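Local coordinates for bifunctional purine biosynthetic protein ADE5,7 (Cryptococcus neoformans var. grubii serotype A, PDB 7LVO) that catalyses, through this N-terminal GAR synthetase half, the ATP-driven joining of glycine to 5-phosphoribosylamine, the second step of de novo purine biosynthesis, at residues 119-122 and 123-127; 169-172 and 173-177; 421-425 and 426-430; 440-443 and 444-448. One frame throughout, in Å; residues are numbered along the deposited sequence.

Interaction 1 of 4, residues 119-122 and 123-127; sequences DGVE and GAFKK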
# COMPACT_ATOMS: atom_id res chain seq x y z
N ASP A 119 9.70 5.30 -10.04
CA ASP A 119 10.20 5.74 -11.34
C ASP A 119 10.30 7.26 -11.44
O ASP A 119 10.84 7.76 -12.42
CB ASP A 119 9.30 5.21 -12.45
CG ASP A 119 9.47 3.71 -12.68
OD1 ASP A 119 10.36 3.12 -12.04
OD2 ASP A 119 8.73 3.13 -13.50
N GLY A 120 9.80 7.99 -10.45
CA GLY A 120 9.97 9.42 -10.38
C GLY A 120 8.84 10.26 -10.92
O GLY A 120 9.11 11.33 -11.48
N VAL A 121 7.60 9.83 -10.77
CA VAL A 121 6.47 10.61 -11.27
C VAL A 121 6.40 11.96 -10.57
O VAL A 121 5.94 12.95 -11.15
CB VAL A 121 5.16 9.81 -11.13
CG1 VAL A 121 4.80 9.64 -9.65
CG2 VAL A 121 4.03 10.50 -11.88
N GLU A 122 6.83 12.02 -9.31
CA GLU A 122 6.76 13.27 -8.56
C GLU A 122 7.59 14.36 -9.24
O GLU A 122 7.13 15.50 -9.37
CB GLU A 122 7.25 13.05 -7.13
CG GLU A 122 7.00 14.23 -6.19
CD GLU A 122 8.20 15.16 -6.08
OE1 GLU A 122 9.24 14.90 -6.72
OE2 GLU A 122 8.11 16.15 -5.33
N GLY A 123 8.80 14.03 -9.68
CA GLY A 123 9.62 15.00 -10.38
C GLY A 123 9.01 15.45 -11.69
O GLY A 123 9.15 16.62 -12.07
N ALA A 124 8.33 14.54 -12.39
CA ALA A 124 7.70 14.90 -13.66
C ALA A 124 6.63 15.97 -13.45
O ALA A 124 6.57 16.96 -14.20
CB ALA A 124 7.10 13.66 -14.31
N PHE A 125 5.77 15.79 -12.45
CA PHE A 125 4.74 16.79 -12.19
C PHE A 125 5.33 18.05 -11.55
O PHE A 125 4.79 19.15 -11.72
CB PHE A 125 3.64 16.21 -11.31
CG PHE A 125 2.68 15.31 -12.04
CD1 PHE A 125 1.67 15.85 -12.82
CD2 PHE A 125 2.79 13.93 -11.95
CE1 PHE A 125 0.79 15.03 -13.50
CE2 PHE A 125 1.91 13.11 -12.61
CZ PHE A 125 0.91 13.66 -13.39
N LYS A 126 6.44 17.90 -10.82
CA LYS A 126 7.08 19.06 -10.21
C LYS A 126 7.55 20.04 -11.28
O LYS A 126 7.49 21.26 -11.07
CB LYS A 126 8.26 18.62 -9.35
CG LYS A 126 8.94 19.76 -8.58
CD LYS A 126 10.05 19.23 -7.69
CE LYS A 126 10.67 20.34 -6.85
NZ LYS A 126 11.33 21.39 -7.68
N LYS A 127 7.99 19.53 -12.43
CA LYS A 127 8.49 20.38 -13.50
C LYS A 127 7.39 21.22 -14.14
O LYS A 127 7.71 22.16 -14.88
CB LYS A 127 9.18 19.53 -14.57
CG LYS A 127 10.43 18.83 -14.08
CD LYS A 127 10.97 17.85 -15.11
CE LYS A 127 12.20 17.12 -14.60
NZ LYS A 127 12.73 16.14 -15.59
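The carbonyl oxygen of Glu122 accepts the backbone N-H of Lys126 at 2.9 Å between Glu122 O and Lys126 N. One residue earlier, Phe125 N bonds Val121 O at 3.1 Å and almost straight, the N-H...O angle being 165°. A weak bond from Ala124 N to Gly120 O, 3.4 Å, begins the i to i+4 series. On the flank of the turn, Val121 places CG2 anti to the backbone N, from where it touches Phe125 CE2 at 3.4 Å, the two side chains set at a slant. Val121 O borders the ring edge near its plane, 3.4 Å from Phe125 CD2. The ring continues inward to Ile97, Val98 and Ala101 of helix 95-104 and to Val109 of strand 108-111, whereas the Lys126 chain leads away from the turn. Gly120 occupies the N-cap position, and its positive phi of 97° marks the Schellman motif that closes helix 114-118. The arrangement is thus a Schellman C-cap at Gly120 that doubles as the N-cap of the next short helix, this second helix opening with i to i+4 bonds, the first of them weak, in the GAR synthetase N domain.

Interaction 2 of 4, residues 169-172 and 173-177; sequences TQYE and DAVAY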
# COMPACT_ATOMS: atom_id res chain seq x y z
N THR A 169 27.32 -8.87 -9.25
CA THR A 169 28.66 -9.39 -9.49
C THR A 169 29.27 -10.05 -8.25
O THR A 169 30.25 -10.78 -8.38
CB THR A 169 29.59 -8.27 -9.97
OG1 THR A 169 29.65 -7.24 -8.98
CG2 THR A 169 29.08 -7.69 -11.28
N GLN A 170 28.71 -9.80 -7.07
CA GLN A 170 29.19 -10.39 -5.83
C GLN A 170 28.50 -11.71 -5.50
O GLN A 170 28.30 -12.03 -4.32
CB GLN A 170 29.02 -9.40 -4.68
CG GLN A 170 29.82 -8.11 -4.85
CD GLN A 170 29.51 -7.08 -3.78
OE1 GLN A 170 28.41 -7.05 -3.23
NE2 GLN A 170 30.49 -6.24 -3.47
N TYR A 171 28.15 -12.50 -6.52
CA TYR A 171 27.51 -13.78 -6.27
C TYR A 171 28.39 -14.71 -5.45
O TYR A 171 27.88 -15.52 -4.66
CB TYR A 171 27.14 -14.44 -7.60
CG TYR A 171 26.73 -15.89 -7.49
CD1 TYR A 171 25.47 -16.24 -7.00
CD2 TYR A 171 27.59 -16.91 -7.87
CE1 TYR A 171 25.09 -17.56 -6.89
CE2 TYR A 171 27.21 -18.24 -7.77
CZ TYR A 171 25.97 -18.56 -7.28
OH TYR A 171 25.59 -19.88 -7.17
N GLU A 172 29.71 -14.60 -5.61
CA GLU A 172 30.62 -15.42 -4.81
C GLU A 172 30.52 -15.07 -3.33
O GLU A 172 30.51 -15.95 -2.46
CB GLU A 172 32.05 -15.26 -5.31
CG GLU A 172 32.31 -15.81 -6.70
CD GLU A 172 32.36 -17.33 -6.72
OE1 GLU A 172 32.19 -17.95 -5.65
OE2 GLU A 172 32.58 -17.90 -7.81
N ASP A 173 30.45 -13.77 -3.02
CA ASP A 173 30.36 -13.35 -1.62
C ASP A 173 29.02 -13.72 -1.02
O ASP A 173 28.94 -14.10 0.15
CB ASP A 173 30.60 -11.85 -1.52
CG ASP A 173 31.99 -11.44 -1.98
OD1 ASP A 173 32.96 -12.15 -1.66
OD2 ASP A 173 32.10 -10.41 -2.68
N ALA A 174 27.94 -13.62 -1.81
CA ALA A 174 26.62 -13.97 -1.30
C ALA A 174 26.57 -15.43 -0.88
O ALA A 174 25.89 -15.78 0.10
CB ALA A 174 25.55 -13.67 -2.35
N VAL A 175 27.27 -16.30 -1.60
CA VAL A 175 27.30 -17.71 -1.24
C VAL A 175 28.12 -17.91 0.03
O VAL A 175 27.70 -18.62 0.95
CB VAL A 175 27.86 -18.55 -2.40
CG1 VAL A 175 28.10 -19.99 -1.96
CG2 VAL A 175 26.91 -18.50 -3.60
N ALA A 176 29.30 -17.29 0.10
CA ALA A 176 30.13 -17.41 1.29
C ALA A 176 29.42 -16.88 2.52
O ALA A 176 29.60 -17.40 3.63
CB ALA A 176 31.45 -16.68 1.09
N TYR A 177 28.60 -15.83 2.36
CA TYR A 177 27.89 -15.26 3.50
C TYR A 177 26.91 -16.27 4.09
O TYR A 177 26.79 -16.39 5.31
CB TYR A 177 27.18 -13.98 3.08
CG TYR A 177 26.43 -13.29 4.19
CD1 TYR A 177 27.10 -12.70 5.25
CD2 TYR A 177 25.04 -13.21 4.17
CE1 TYR A 177 26.41 -12.06 6.26
CE2 TYR A 177 24.35 -12.58 5.18
CZ TYR A 177 25.04 -12.00 6.23
OH TYR A 177 24.35 -11.37 7.24
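Tyr171 turns its CG anti to the backbone N (chi1 168°), while Val175 has CG1 anti to the backbone N (chi1 171°), which leaves CG2 beside that nitrogen; together these torsions bring the phenol ring and the CG2 methyl group into contact one helical turn apart. The methyl covers one face of the ring: Val175 CG2 lies 4.0 Å from the centroid of the Tyr171 ring and 21° off the ring normal, the geometry of a CH-pi contact. It is displaced toward the hydroxyl end, as its nearest ring atom, Tyr171 CZ, is 3.8 Å from CG2. The same methyl also rests on the backbone, with Val175 CG2 3.3 Å from Tyr171 O.

Beneath these side chains runs the first turn of the helix. Gln170 is the N-cap residue, and its carbonyl receives Ala174 N at 3.0 Å from Gln170 O. Val175 N reaches Tyr171 O at 3.2 Å, and Ala176 N reaches Glu172 O at 3.1 Å. Elsewhere on the turn, Asp173 OD2 passes 3.8 Å from Gln170 CB, touching the aliphatic part of that side chain, while Gln170 OE1 turns back to bond Thr167 N.

In the ATP-grasp domain, helix 171-179 packs against helix 207-218 and strand 163-167: Tyr171 touches Lys215, a predicted ATP-site residue, and Met218 of helix 207-218, Ala174 reaches Leu214 and Met218 of that helix and also Phe166, and Asp173 likewise meets Phe166 on strand 163-167.

Interaction 3 of 4, residues 421-425 and 426-430; sequences TVTDG and GRVLA. With EDO (1,2-ethanediol), chain C.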
# COMPACT_ATOMS: atom_id res chain seq x y z
N THR A 421 -20.57 -5.06 -15.38
CA THR A 421 -19.27 -5.10 -14.71
C THR A 421 -18.71 -6.52 -14.77
O THR A 421 -19.40 -7.48 -14.42
CB THR A 421 -19.40 -4.65 -13.26
OG1 THR A 421 -20.02 -3.36 -13.22
CG2 THR A 421 -18.03 -4.56 -12.60
N VAL A 422 -17.46 -6.64 -15.21
CA VAL A 422 -16.81 -7.93 -15.36
C VAL A 422 -15.48 -7.90 -14.62
O VAL A 422 -14.87 -6.85 -14.44
CB VAL A 422 -16.59 -8.31 -16.84
CG1 VAL A 422 -17.92 -8.28 -17.60
CG2 VAL A 422 -15.58 -7.36 -17.48
N THR A 423 -15.04 -9.08 -14.19
CA THR A 423 -13.74 -9.19 -13.55
C THR A 423 -12.65 -8.75 -14.52
O THR A 423 -12.77 -8.92 -15.74
CB THR A 423 -13.48 -10.63 -13.09
OG1 THR A 423 -13.49 -11.51 -14.23
CG2 THR A 423 -14.56 -11.07 -12.11
N ASP A 424 -11.57 -8.18 -13.96
CA ASP A 424 -10.47 -7.70 -14.78
C ASP A 424 -9.13 -7.80 -14.06
O ASP A 424 -8.19 -7.07 -14.41
CB ASP A 424 -10.73 -6.24 -15.21
CG ASP A 424 -9.83 -5.79 -16.34
OD1 ASP A 424 -9.81 -6.47 -17.39
OD2 ASP A 424 -9.16 -4.75 -16.18
N GLY A 425 -9.01 -8.68 -13.06
CA GLY A 425 -7.76 -8.84 -12.35
C GLY A 425 -7.87 -9.97 -11.35
O GLY A 425 -8.92 -10.59 -11.20
N GLY A 426 -6.76 -10.22 -10.67
CA GLY A 426 -6.72 -11.26 -9.66
C GLY A 426 -7.61 -10.95 -8.47
O GLY A 426 -8.55 -11.70 -8.18
N ARG A 427 -7.30 -9.86 -7.77
CA ARG A 427 -8.19 -9.35 -6.73
C ARG A 427 -9.26 -8.50 -7.39
O ARG A 427 -8.96 -7.46 -7.99
CB ARG A 427 -7.39 -8.55 -5.70
CG ARG A 427 -6.33 -9.37 -4.98
CD ARG A 427 -5.69 -8.60 -3.83
NE ARG A 427 -4.85 -7.50 -4.29
CZ ARG A 427 -4.27 -6.61 -3.50
NH1 ARG A 427 -4.40 -6.66 -2.19
NH2 ARG A 427 -3.53 -5.66 -4.04
N VAL A 428 -10.51 -8.93 -7.30
CA VAL A 428 -11.60 -8.29 -8.02
C VAL A 428 -12.16 -7.11 -7.24
O VAL A 428 -12.28 -6.00 -7.77
CB VAL A 428 -12.70 -9.32 -8.34
CG1 VAL A 428 -13.81 -8.69 -9.16
CG2 VAL A 428 -12.10 -10.51 -9.07
N LEU A 429 -12.51 -7.31 -5.97
CA LEU A 429 -13.09 -6.25 -5.17
C LEU A 429 -12.90 -6.59 -3.69
O LEU A 429 -12.40 -7.66 -3.34
CB LEU A 429 -14.57 -6.03 -5.52
CG LEU A 429 -15.54 -7.21 -5.38
CD1 LEU A 429 -15.87 -7.48 -3.92
CD2 LEU A 429 -16.80 -6.94 -6.18
N ALA A 430 -13.31 -5.66 -2.84
CA ALA A 430 -13.23 -5.84 -1.39
C ALA A 430 -14.55 -5.39 -0.78
O ALA A 430 -15.03 -4.29 -1.08
CB ALA A 430 -12.06 -5.04 -0.80
C1 EDO C . -4.27 -8.39 -7.84
O1 EDO C . -4.17 -8.23 -9.26
C2 EDO C . -2.96 -7.99 -7.17
O2 EDO C . -2.78 -6.57 -7.28
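Thr423 and Val428 touch across a glycine-containing connection that carries the chain from strand 421-423 into strand 427-435, where Val428 and Leu429 form a classic beta bulge, both facing Leu383. Methyl against methyl, Thr423 CG2 stands 3.9 Å from Val428 CG1, and the two side chains approach at a slant. Val428 CG2 touches the connection itself, 3.8 Å from Gly425 O. The valine torsion accounts for both contacts: at chi1 -176° CG1 lies anti to the backbone N and CG2 beside it, so that one branch meets the threonine methyl while the other also reaches the glycine carbonyl.

The next shell fixes these groups. Thr423 OG1 accepts a hydrogen bond from Leu396 N, which anchors the threonine hydroxyl while its methyl faces the valine. Gly425 O is bonded by the hydroxyl of Ser385, and the Val428 side chain also touches Ser385. Gly425 is almost fully extended before the chain changes direction at Gly426.

The Arg427 side chain sets out away from the 421-425 segment and holds its guanidinium through NH1, which bonds Gly275 O and has a long, weak ion pair with Asp338. Its chain from CB to NE runs beside a 1,2-ethanediol, probably from the crystallisation liquor: Arg427 CG is 3.7 Å from diol C1, and Arg427 NE is 3.5 Å from diol C2. At the guanidinium edge, Arg427 NH2 donates a weak hydrogen bond to diol O2, 3.4 Å long with an N-H...O angle of 154°.

Interaction 4 of 4, residues 440-443 and 444-448; sequences AAVD and LAYSG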
# COMPACT_ATOMS: atom_id res chain seq x y z
N ALA A 440 -18.71 -7.49 14.94
CA ALA A 440 -19.81 -6.93 14.16
C ALA A 440 -19.32 -6.44 12.80
O ALA A 440 -19.99 -6.64 11.78
CB ALA A 440 -20.47 -5.79 14.94
N ALA A 441 -18.16 -5.80 12.76
CA ALA A 441 -17.59 -5.38 11.48
C ALA A 441 -17.29 -6.58 10.59
O ALA A 441 -17.58 -6.56 9.39
CB ALA A 441 -16.33 -4.55 11.70
N VAL A 442 -16.73 -7.64 11.17
CA VAL A 442 -16.48 -8.86 10.42
C VAL A 442 -17.79 -9.43 9.87
O VAL A 442 -17.91 -9.71 8.67
CB VAL A 442 -15.75 -9.90 11.30
CG1 VAL A 442 -15.61 -11.22 10.56
CG2 VAL A 442 -14.39 -9.36 11.72
N ASP A 443 -18.77 -9.62 10.74
CA ASP A 443 -20.04 -10.20 10.31
C ASP A 443 -20.70 -9.34 9.24
O ASP A 443 -21.27 -9.86 8.27
CB ASP A 443 -20.98 -10.38 11.50
CG ASP A 443 -20.52 -11.47 12.45
OD1 ASP A 443 -19.57 -12.21 12.11
OD2 ASP A 443 -21.12 -11.58 13.54
N LEU A 444 -20.66 -8.02 9.40
CA LEU A 444 -21.29 -7.13 8.43
C LEU A 444 -20.61 -7.23 7.07
O LEU A 444 -21.29 -7.30 6.04
CB LEU A 444 -21.26 -5.70 8.95
CG LEU A 444 -22.02 -4.64 8.15
CD1 LEU A 444 -23.46 -5.03 7.93
CD2 LEU A 444 -21.93 -3.29 8.86
N ALA A 445 -19.28 -7.26 7.05
CA ALA A 445 -18.56 -7.40 5.78
C ALA A 445 -18.97 -8.69 5.07
O ALA A 445 -19.25 -8.69 3.87
CB ALA A 445 -17.05 -7.37 6.03
N TYR A 446 -19.00 -9.80 5.81
CA TYR A 446 -19.39 -11.07 5.19
C TYR A 446 -20.87 -11.10 4.83
O TYR A 446 -21.28 -11.92 4.00
CB TYR A 446 -19.04 -12.23 6.11
CG TYR A 446 -17.56 -12.57 6.11
CD1 TYR A 446 -16.99 -13.21 5.02
CD2 TYR A 446 -16.74 -12.24 7.18
CE1 TYR A 446 -15.64 -13.52 5.00
CE2 TYR A 446 -15.40 -12.54 7.17
CZ TYR A 446 -14.86 -13.18 6.07
OH TYR A 446 -13.52 -13.49 6.05
N SER A 447 -21.69 -10.24 5.42
CA SER A 447 -23.08 -10.14 5.01
C SER A 447 -23.20 -9.56 3.60
O SER A 447 -24.08 -9.97 2.83
CB SER A 447 -23.86 -9.28 6.01
OG SER A 447 -23.78 -9.82 7.31
N GLY A 448 -22.33 -8.61 3.25
CA GLY A 448 -22.34 -8.06 1.91
C GLY A 448 -21.81 -9.00 0.86
O GLY A 448 -22.10 -8.82 -0.33
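Leu444 meets the preceding turn first, donating its backbone N-H to Ala440 O, with 2.8 Å between Leu444 N and that oxygen. Its CB packs against the same carbonyl, while the rest of the side chain leads away toward Ala433 and Pro404. Ala445 follows with a bond of 3.0 Å from its N to Ala441 O, and its methyl lies against the carbonyls of Ala441 and Val442.

Tyr446 carries the main side-chain contact. Its N bonds Val442 O at 3.1 Å with an N-H...O angle of 169°, and a chi1 of -77°, which places CG beside the backbone N, sends the ring out alongside Val442, the two side chains pointing the same way. Val442 CG1 then meets the ring edge in its plane, 3.6 Å from Tyr446 CE2. The neighbouring edge atom, Tyr446 CD2, is 3.2 Å from Val442 O, so both the methyl and the carbonyl of Val442 border one rim of the ring. At the far end of the ring, Tyr446 OH bonds Arg460 O and Ile463 N.

Ser447 grips Asp443 O twice, the backbone N at 2.9 Å and the side-chain OG at 2.7 Å. The two donors come from opposite faces of the carbonyl plane, OG standing 38° out of it; the serine hydroxyl is thus turned back onto its own helix.

Helix 438-449 lies against the antiparallel sheet that contains strands 377-384 and 427-435: Ala441 and Val442 touch Val379, and Tyr446 touches Val381, on strand 377-384, while Ala440 and Ala441 meet Ala435 of strand 427-435.

In the fold
Along the chain the four contacts follow one another in series, each local to its own turn or connection. Interaction 1 belongs to the N domain and interaction 2 to the ATP-grasp domain, their centres 36 Å apart. Interactions 3 and 4 share the C domain: strand 427-435, which begins in the former, leads directly into helix 438-449 of the latter, and their nearest atoms are about 7 Å apart. The most distant pair is interactions 2 and 4, 50 Å between centres and on opposite sides of the chain's centre. None touches another, and together they fall in three regions, with interactions 3 and 4 in the same one; interaction 4 lies away from the annotated sites, whereas interaction 2 adjoins a predicted ATP-site residue.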